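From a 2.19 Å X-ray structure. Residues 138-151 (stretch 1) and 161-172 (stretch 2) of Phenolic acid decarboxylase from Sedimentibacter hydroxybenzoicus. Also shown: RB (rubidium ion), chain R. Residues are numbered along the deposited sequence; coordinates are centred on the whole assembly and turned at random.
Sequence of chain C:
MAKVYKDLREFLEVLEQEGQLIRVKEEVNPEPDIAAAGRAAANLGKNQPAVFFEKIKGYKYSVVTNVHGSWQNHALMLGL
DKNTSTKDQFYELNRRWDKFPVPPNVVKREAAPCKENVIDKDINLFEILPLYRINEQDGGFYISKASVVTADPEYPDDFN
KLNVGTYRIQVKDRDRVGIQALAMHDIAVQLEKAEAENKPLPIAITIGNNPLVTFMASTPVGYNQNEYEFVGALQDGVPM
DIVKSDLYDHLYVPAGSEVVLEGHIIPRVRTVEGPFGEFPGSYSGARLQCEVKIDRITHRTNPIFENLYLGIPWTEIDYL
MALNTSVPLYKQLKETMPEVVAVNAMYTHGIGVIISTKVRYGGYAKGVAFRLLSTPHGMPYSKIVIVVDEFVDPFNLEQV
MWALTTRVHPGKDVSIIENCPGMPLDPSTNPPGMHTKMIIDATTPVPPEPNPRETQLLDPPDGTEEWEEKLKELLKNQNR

Stretch 1 (138-151) DGGFYISKASVVTA
Stretch 2, residues 161-172: KLNVGTYRIQVK

The two stretches run antiparallel and form two short ladders with loops between them. The register shifts by one residue from one ladder to the next. The axes of the strand segments around Val149 and Val164 approach to 4.7 Å, with 158° between their N-to-C directions. Together the stretches bury 1039 Å².

Lys161 is poorly ordered and modelled only to CB. Leu162 (phi/psi -70/132, chi1 t) has its CA 4.0 Å from Ala151 CA. Leu162 CD1 packs 3.7 Å from Val149 CG1, an apolar contact. Leu162 CA lies 3.2 Å from Thr150 O, a CA-H...O contact.

Asn163 (-131/146) pairs with Thr150 (-130/168, chi1 p). Asn163 N donates to Thr150 O at 2.8 Å, and Thr150 N donates to Asn163 O at 2.9 Å, so each residue satisfies the other's backbone. A water donates to Val148 O at 2.6 Å and, weakly, to Asn163 O at 2.8 Å.

Val164 (-132/123, chi1 t) and Val149 (-110/126, chi1 t) form a non-hydrogen-bonded pair, with Val164 CA 4.7 Å from Val149 CA. Their side chains share a face, with Val164 CG2 4.1 Å from Val149 CG1. Val164 O binds the rubidium ion (RB) at 2.5 Å; five other ligand atoms come from elsewhere in the structure.

Gly165 (-142/165) pairs with Val148 (-102/128, chi1 t). Val148 N donates to Gly165 O at 2.9 Å, and Gly165 N donates to Val148 O at 3.2 Å. A CB on Gly165 would lie 2.7 Å from Tyr167 OH, a clash.

Thr166 CA (-96/127, chi1 p) makes a CA-H...O contact of 3.4 Å with Ala146 O. Tyr167 (-139/140, chi1 m, chi2 -69°) brings its ring edge to Val148, with Val148 CB 3.8 Å from Tyr167 CD2. Arg168 (-68/138, chi1 p, chi2 and chi3 t) places Arg168 CG 3.8 Å from Tyr142 CE2, at the ring edge.

Ile169 (-122/106, chi1 m, chi2 m) pairs with Ile143 (-93/109, chi1 m, chi2 t) in the second ladder. Ile143 N donates to Ile169 O at 2.6 Å, and Ile169 N donates to Ile143 O at 2.9 Å. On their shared face, Ile143 CB and Ile169 CB meet at 3.8 Å.

Gln170 (-88/123, chi1 and chi2 t) pairs with Tyr142 (-118/139, chi1 -94°, chi2 80°), Gln170 CA to Tyr142 CA 4.5 Å. Gln170 CB lies 3.6 Å from the Tyr142 ring centroid, a CH-pi contact over the face. Tyr142 OH is 3.0 Å from Gln170 OE1.

Val171 N (-70/119, chi1 t) donates to Phe141 O at 2.9 Å. A water bridges Phe141 N and Val171 O, 2.8 Å from each. The CA-to-CB bond of Lys172 (-98/-32) points away from stretch 1.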

ATOM      1  N   ASP C 138       4.527 -41.297 -11.623  1.00 43.82           N
ATOM      2  CA  ASP C 138       5.968 -41.425 -11.763  1.00 41.50           C
ATOM      3  C   ASP C 138       6.313 -42.157 -13.055  1.00 41.59           C
ATOM      4  O   ASP C 138       5.608 -43.074 -13.483  1.00 43.30           O
ATOM      5  CB  ASP C 138       6.559 -42.165 -10.567  1.00 40.62           C
ATOM      6  CG  ASP C 138       6.502 -41.350  -9.293  1.00 39.90           C
ATOM      7  OD1 ASP C 138       6.146 -40.153  -9.361  1.00 39.84           O
ATOM      8  OD2 ASP C 138       6.819 -41.904  -8.221  1.00 39.45           O
ATOM      9  N   GLY C 139       7.415 -41.732 -13.680  1.00 39.66           N
ATOM     10  CA  GLY C 139       7.882 -42.350 -14.912  1.00 40.70           C
ATOM     11  C   GLY C 139       8.278 -43.805 -14.768  1.00 41.62           C
ATOM     12  O   GLY C 139       8.228 -44.549 -15.754  1.00 43.18           O
ATOM     13  N   GLY C 140       8.672 -44.225 -13.577  1.00 49.27           N
ATOM     14  CA  GLY C 140       9.033 -45.602 -13.339  1.00 49.73           C
ATOM     15  C   GLY C 140       9.084 -45.898 -11.858  1.00 49.57           C
ATOM     16  O   GLY C 140       8.550 -45.149 -11.038  1.00 49.53           O
ATOM     17  N   PHE C 141       9.735 -47.009 -11.517  1.00 49.76           N
ATOM     18  CA  PHE C 141       9.956 -47.380 -10.125  1.00 49.70           C
ATOM     19  C   PHE C 141      11.215 -46.680  -9.628  1.00 48.14           C
ATOM     20  O   PHE C 141      12.246 -46.694 -10.307  1.00 47.50           O
ATOM     21  CB  PHE C 141      10.088 -48.897  -9.979  1.00 50.72           C
ATOM     22  CG  PHE C 141       8.984 -49.673 -10.646  1.00 52.15           C
ATOM     23  CD1 PHE C 141       7.693 -49.168 -10.707  1.00 53.04           C
ATOM     24  CD2 PHE C 141       9.238 -50.910 -11.216  1.00 52.78           C
ATOM     25  CE1 PHE C 141       6.681 -49.881 -11.325  1.00 54.59           C
ATOM     26  CE2 PHE C 141       8.230 -51.629 -11.834  1.00 54.14           C
ATOM     27  CZ  PHE C 141       6.951 -51.115 -11.888  1.00 55.08           C
ATOM     28  N   TYR C 142      11.129 -46.066  -8.451  1.00 45.14           N
ATOM     29  CA  TYR C 142      12.159 -45.154  -7.979  1.00 43.62           C
ATOM     30  C   TYR C 142      12.799 -45.652  -6.692  1.00 44.33           C
ATOM     31  O   TYR C 142      12.113 -46.156  -5.797  1.00 45.45           O
ATOM     32  CB  TYR C 142      11.583 -43.760  -7.742  1.00 42.34           C
ATOM     33  CG  TYR C 142      11.736 -42.817  -8.913  1.00 41.09           C
ATOM     34  CD1 TYR C 142      10.867 -42.874  -9.995  1.00 42.12           C
ATOM     35  CD2 TYR C 142      12.741 -41.861  -8.929  1.00 39.18           C
ATOM     36  CE1 TYR C 142      11.000 -42.006 -11.064  1.00 41.22           C
ATOM     37  CE2 TYR C 142      12.882 -40.991  -9.991  1.00 38.10           C
ATOM     38  CZ  TYR C 142      12.009 -41.067 -11.054  1.00 39.04           C
ATOM     39  OH  TYR C 142      12.153 -40.201 -12.108  1.00 38.10           O
ATOM     40  N   ILE C 143      14.118 -45.504  -6.614  1.00 47.48           N
ATOM     41  CA  ILE C 143      14.853 -45.600  -5.359  1.00 48.52           C
ATOM     42  C   ILE C 143      14.961 -44.181  -4.813  1.00 46.79           C
ATOM     43  O   ILE C 143      15.688 -43.349  -5.362  1.00 45.72           O
ATOM     44  CB  ILE C 143      16.234 -46.233  -5.561  1.00 50.04           C
ATOM     45  CG1 ILE C 143      16.101 -47.615  -6.201  1.00 50.92           C
ATOM     46  CG2 ILE C 143      16.981 -46.326  -4.243  1.00 51.87           C
ATOM     47  CD1 ILE C 143      17.401 -48.152  -6.749  1.00 51.94           C
ATOM     48  N   SER C 144      14.234 -43.898  -3.734  1.00 48.27           N
ATOM     49  CA  SER C 144      14.006 -42.528  -3.295  1.00 45.73           C
ATOM     50  C   SER C 144      14.744 -42.149  -2.018  1.00 45.49           C
ATOM     51  O   SER C 144      14.590 -41.015  -1.551  1.00 43.27           O
ATOM     52  CB  SER C 144      12.505 -42.290  -3.103  1.00 45.19           C
ATOM     53  OG  SER C 144      12.059 -42.857  -1.884  1.00 46.31           O
ATOM     54  N   LYS C 145      15.540 -43.049  -1.440  1.00 46.45           N
ATOM     55  CA  LYS C 145      16.206 -42.738  -0.180  1.00 46.24           C
ATOM     56  C   LYS C 145      17.657 -43.210  -0.179  1.00 49.53           C
ATOM     57  O   LYS C 145      18.188 -43.593   0.869  1.00 49.83           O
ATOM     58  CB  LYS C 145      15.453 -43.353   1.001  1.00 46.61           C
ATOM     59  CG  LYS C 145      15.624 -42.603   2.309  1.00 46.70           C
ATOM     60  CD  LYS C 145      15.036 -43.391   3.459  1.00 48.53           C
ATOM     61  CE  LYS C 145      15.131 -42.622   4.759  1.00 48.95           C
ATOM     62  NZ  LYS C 145      14.427 -43.348   5.852  1.00 51.22           N
ATOM     63  N   ALA C 146      18.309 -43.184  -1.335  1.00 48.16           N
ATOM     64  CA  ALA C 146      19.688 -43.635  -1.426  1.00 52.24           C
ATOM     65  C   ALA C 146      20.653 -42.530  -1.015  1.00 52.57           C
ATOM     66  O   ALA C 146      20.366 -41.337  -1.154  1.00 50.04           O
ATOM     67  CB  ALA C 146      20.006 -44.100  -2.845  1.00 51.92           C
ATOM     68  N   SER C 147      21.809 -42.942  -0.499  1.00 60.71           N
ATOM     69  CA  SER C 147      22.916 -42.042  -0.194  1.00 61.86           C
ATOM     70  C   SER C 147      24.004 -42.277  -1.236  1.00 64.27           C
ATOM     71  O   SER C 147      24.639 -43.337  -1.251  1.00 64.83           O
ATOM     72  CB  SER C 147      23.434 -42.270   1.224  1.00 60.64           C
ATOM     73  OG  SER C 147      22.364 -42.309   2.153  1.00 57.32           O
ATOM     74  N   VAL C 148      24.218 -41.289  -2.100  1.00 47.55           N
ATOM     75  CA  VAL C 148      25.041 -41.440  -3.296  1.00 48.57           C
ATOM     76  C   VAL C 148      26.407 -40.821  -3.039  1.00 50.89           C
ATOM     77  O   VAL C 148      26.504 -39.656  -2.631  1.00 51.47           O
ATOM     78  CB  VAL C 148      24.359 -40.795  -4.514  1.00 46.34           C
ATOM     79  CG1 VAL C 148      25.367 -40.542  -5.626  1.00 47.73           C
ATOM     80  CG2 VAL C 148      23.205 -41.662  -4.998  1.00 45.21           C
ATOM     81  N   VAL C 149      27.462 -41.591  -3.300  1.00 57.39           N
ATOM     82  CA  VAL C 149      28.830 -41.233  -2.936  1.00 59.83           C
ATOM     83  C   VAL C 149      29.619 -40.912  -4.197  1.00 61.47           C
ATOM     84  O   VAL C 149      29.673 -41.724  -5.129  1.00 61.18           O
ATOM     85  CB  VAL C 149      29.508 -42.364  -2.144  1.00 60.16           C
ATOM     86  CG1 VAL C 149      30.746 -41.845  -1.433  1.00 62.37           C
ATOM     87  CG2 VAL C 149      28.531 -42.978  -1.155  1.00 58.55           C
ATOM     88  N   THR C 150      30.234 -39.730  -4.221  1.00 67.50           N
ATOM     89  CA  THR C 150      31.145 -39.314  -5.279  1.00 69.44           C
ATOM     90  C   THR C 150      32.434 -38.796  -4.652  1.00 72.17           C
ATOM     91  O   THR C 150      32.512 -38.566  -3.442  1.00 72.21           O
ATOM     92  CB  THR C 150      30.532 -38.229  -6.178  1.00 68.64           C
ATOM     93  OG1 THR C 150      30.762 -36.938  -5.598  1.00 70.09           O
ATOM     94  CG2 THR C 150      29.040 -38.445  -6.362  1.00 65.13           C
ATOM     95  N   ALA C 151      33.448 -38.610  -5.492  1.00 95.95           N
ATOM     96  CA  ALA C 151      34.750 -38.102  -5.068  1.00 98.52           C
ATOM     97  C   ALA C 151      35.568 -37.801  -6.317  1.00100.27           C
ATOM     98  O   ALA C 151      35.097 -37.965  -7.447  1.00 99.37           O
ATOM     99  CB  ALA C 151      35.481 -39.093  -4.158  1.00 98.75           C
ATOM    100  N   LYS C 161      37.318 -34.331  -0.750  1.00105.42           N
ATOM    101  CA  LYS C 161      36.506 -34.177  -1.947  1.00104.71           C
ATOM    102  C   LYS C 161      35.372 -35.191  -2.031  1.00 99.28           C
ATOM    103  O   LYS C 161      34.494 -35.042  -2.886  1.00 98.43           O
ATOM    104  CB  LYS C 161      37.381 -34.291  -3.202  1.00105.52           C
ATOM    105  N   LEU C 162      35.370 -36.209  -1.174  1.00 82.73           N
ATOM    106  CA  LEU C 162      34.292 -37.188  -1.178  1.00 77.52           C
ATOM    107  C   LEU C 162      33.006 -36.550  -0.666  1.00 77.69           C
ATOM    108  O   LEU C 162      33.003 -35.882   0.372  1.00 79.90           O
ATOM    109  CB  LEU C 162      34.667 -38.394  -0.321  1.00 74.50           C
ATOM    110  CG  LEU C 162      33.641 -39.528  -0.283  1.00 69.22           C
ATOM    111  CD1 LEU C 162      34.268 -40.840  -0.733  1.00 67.61           C
ATOM    112  CD2 LEU C 162      33.048 -39.659   1.107  1.00 68.68           C
ATOM    113  N   ASN C 163      31.912 -36.756  -1.394  1.00 66.90           N
ATOM    114  CA  ASN C 163      30.639 -36.133  -1.069  1.00 66.74           C
ATOM    115  C   ASN C 163      29.532 -37.178  -1.062  1.00 61.03           C
ATOM    116  O   ASN C 163      29.563 -38.146  -1.827  1.00 57.92           O
ATOM    117  CB  ASN C 163      30.299 -35.013  -2.062  1.00 70.44           C
ATOM    118  CG  ASN C 163      31.186 -33.795  -1.886  1.00 76.44           C
ATOM    119  OD1 ASN C 163      31.811 -33.328  -2.837  1.00 80.07           O
ATOM    120  ND2 ASN C 163      31.248 -33.277  -0.663  1.00 77.17           N
ATOM    121  N   VAL C 164      28.558 -36.975  -0.177  1.00 59.29           N
ATOM    122  CA  VAL C 164      27.398 -37.851  -0.052  1.00 55.06           C
ATOM    123  C   VAL C 164      26.146 -36.982  -0.026  1.00 54.00           C
ATOM    124  O   VAL C 164      26.020 -36.082   0.820  1.00 56.66           O
ATOM    125  CB  VAL C 164      27.464 -38.739   1.204  1.00 57.23           C
ATOM    126  CG1 VAL C 164      26.303 -39.721   1.222  1.00 54.80           C
ATOM    127  CG2 VAL C 164      28.795 -39.476   1.282  1.00 59.39           C
ATOM    128  N   GLY C 165      25.229 -37.251  -0.960  1.00 62.57           N
ATOM    129  CA  GLY C 165      23.945 -36.588  -0.985  1.00 58.91           C
ATOM    130  C   GLY C 165      22.861 -37.562  -1.402  1.00 52.62           C
ATOM    131  O   GLY C 165      23.140 -38.651  -1.909  1.00 50.91           O
ATOM    132  N   THR C 166      21.616 -37.157  -1.170  1.00 53.34           N
ATOM    133  CA  THR C 166      20.454 -37.939  -1.575  1.00 48.73           C
ATOM    134  C   THR C 166      19.945 -37.430  -2.915  1.00 47.65           C
ATOM    135  O   THR C 166      19.696 -36.232  -3.076  1.00 49.46           O
ATOM    136  CB  THR C 166      19.336 -37.865  -0.533  1.00 47.72           C
ATOM    137  OG1 THR C 166      19.081 -36.495  -0.200  1.00 49.70           O
ATOM    138  CG2 THR C 166      19.722 -38.631   0.721  1.00 49.15           C
ATOM    139  N   TYR C 167      19.796 -38.343  -3.870  1.00 47.78           N
ATOM    140  CA  TYR C 167      19.291 -38.016  -5.195  1.00 47.49           C
ATOM    141  C   TYR C 167      18.330 -39.109  -5.626  1.00 45.36           C
ATOM    142  O   TYR C 167      18.578 -40.292  -5.379  1.00 44.07           O
ATOM    143  CB  TYR C 167      20.435 -37.874  -6.207  1.00 49.32           C
ATOM    144  CG  TYR C 167      21.540 -36.959  -5.730  1.00 53.31           C
ATOM    145  CD1 TYR C 167      21.332 -35.591  -5.613  1.00 56.30           C
ATOM    146  CD2 TYR C 167      22.785 -37.465  -5.377  1.00 55.22           C
ATOM    147  CE1 TYR C 167      22.336 -34.752  -5.169  1.00 61.51           C
ATOM    148  CE2 TYR C 167      23.795 -36.633  -4.933  1.00 60.84           C
ATOM    149  CZ  TYR C 167      23.564 -35.276  -4.830  1.00 64.15           C
ATOM    150  OH  TYR C 167      24.564 -34.443  -4.388  1.00 70.99           O
ATOM    151  N   ARG C 168      17.230 -38.711  -6.258  1.00 38.16           N
ATOM    152  CA  ARG C 168      16.245 -39.688  -6.697  1.00 37.52           C
ATOM    153  C   ARG C 168      16.822 -40.555  -7.810  1.00 36.83           C
ATOM    154  O   ARG C 168      17.511 -40.070  -8.713  1.00 37.82           O
ATOM    155  CB  ARG C 168      14.961 -38.991  -7.154  1.00 38.73           C
ATOM    156  CG  ARG C 168      15.046 -38.267  -8.485  1.00 40.93           C
ATOM    157  CD  ARG C 168      13.911 -37.275  -8.617  1.00 42.88           C
ATOM    158  NE  ARG C 168      13.705 -36.855  -9.997  1.00 45.56           N
ATOM    159  CZ  ARG C 168      13.261 -35.659 -10.353  1.00 46.77           C
ATOM    160  NH1 ARG C 168      12.980 -34.731  -9.453  1.00 45.99           N
ATOM    161  NH2 ARG C 168      13.091 -35.387 -11.644  1.00 48.97           N
ATOM    162  N   ILE C 169      16.551 -41.854  -7.726  1.00 46.91           N
ATOM    163  CA  ILE C 169      17.145 -42.851  -8.607  1.00 47.00           C
ATOM    164  C   ILE C 169      16.006 -43.576  -9.308  1.00 49.96           C
ATOM    165  O   ILE C 169      15.304 -44.388  -8.689  1.00 50.30           O
ATOM    166  CB  ILE C 169      18.033 -43.836  -7.832  1.00 44.52           C
ATOM    167  CG1 ILE C 169      19.180 -43.095  -7.141  1.00 43.42           C
ATOM    168  CG2 ILE C 169      18.573 -44.910  -8.750  1.00 44.66           C
ATOM    169  CD1 ILE C 169      20.166 -42.467  -8.098  1.00 44.42           C
ATOM    170  N   GLN C 170      15.813 -43.288 -10.593  1.00 40.82           N
ATOM    171  CA  GLN C 170      14.800 -43.970 -11.389  1.00 43.85           C
ATOM    172  C   GLN C 170      15.402 -45.229 -11.996  1.00 42.49           C
ATOM    173  O   GLN C 170      16.405 -45.159 -12.715  1.00 41.29           O
ATOM    174  CB  GLN C 170      14.250 -43.074 -12.496  1.00 47.40           C
ATOM    175  CG  GLN C 170      13.179 -43.771 -13.328  1.00 50.38           C
ATOM    176  CD  GLN C 170      12.658 -42.923 -14.469  1.00 53.18           C
ATOM    177  OE1 GLN C 170      12.934 -41.728 -14.546  1.00 52.93           O
ATOM    178  NE2 GLN C 170      11.896 -43.542 -15.363  1.00 56.25           N
ATOM    179  N   VAL C 171      14.784 -46.373 -11.718  1.00 38.84           N
ATOM    180  CA  VAL C 171      15.212 -47.626 -12.326  1.00 40.13           C
ATOM    181  C   VAL C 171      14.846 -47.598 -13.804  1.00 41.30           C
ATOM    182  O   VAL C 171      13.668 -47.489 -14.165  1.00 44.40           O
ATOM    183  CB  VAL C 171      14.578 -48.828 -11.615  1.00 41.62           C
ATOM    184  CG1 VAL C 171      14.951 -50.123 -12.322  1.00 43.69           C
ATOM    185  CG2 VAL C 171      15.006 -48.865 -10.157  1.00 40.97           C
ATOM    186  N   LYS C 172      15.857 -47.683 -14.667  1.00 44.02           N
ATOM    187  CA  LYS C 172      15.643 -47.720 -16.108  1.00 46.59           C
ATOM    188  C   LYS C 172      15.673 -49.129 -16.679  1.00 48.20           C
ATOM    189  O   LYS C 172      14.972 -49.402 -17.659  1.00 51.76           O
ATOM    190  CB  LYS C 172      16.695 -46.865 -16.825  1.00 44.83           C
ATOM    191  CG  LYS C 172      16.627 -45.383 -16.487  1.00 44.58           C
ATOM    192  CD  LYS C 172      15.298 -44.782 -16.917  1.00 48.06           C
ATOM    193  CE  LYS C 172      15.404 -43.277 -17.103  1.00 48.43           C
ATOM    194  NZ  LYS C 172      16.075 -42.915 -18.381  1.00 48.87           N
TER
HETATM  195 RB    RB R 502      25.899 -34.461   2.658  1.00367.38          RB
HETATM  196  O   HOH W   1      11.395 -48.748 -13.033  1.00 40.13           O
HETATM  197  O   HOH W   2      27.567 -37.481  -3.694  1.00 48.75           O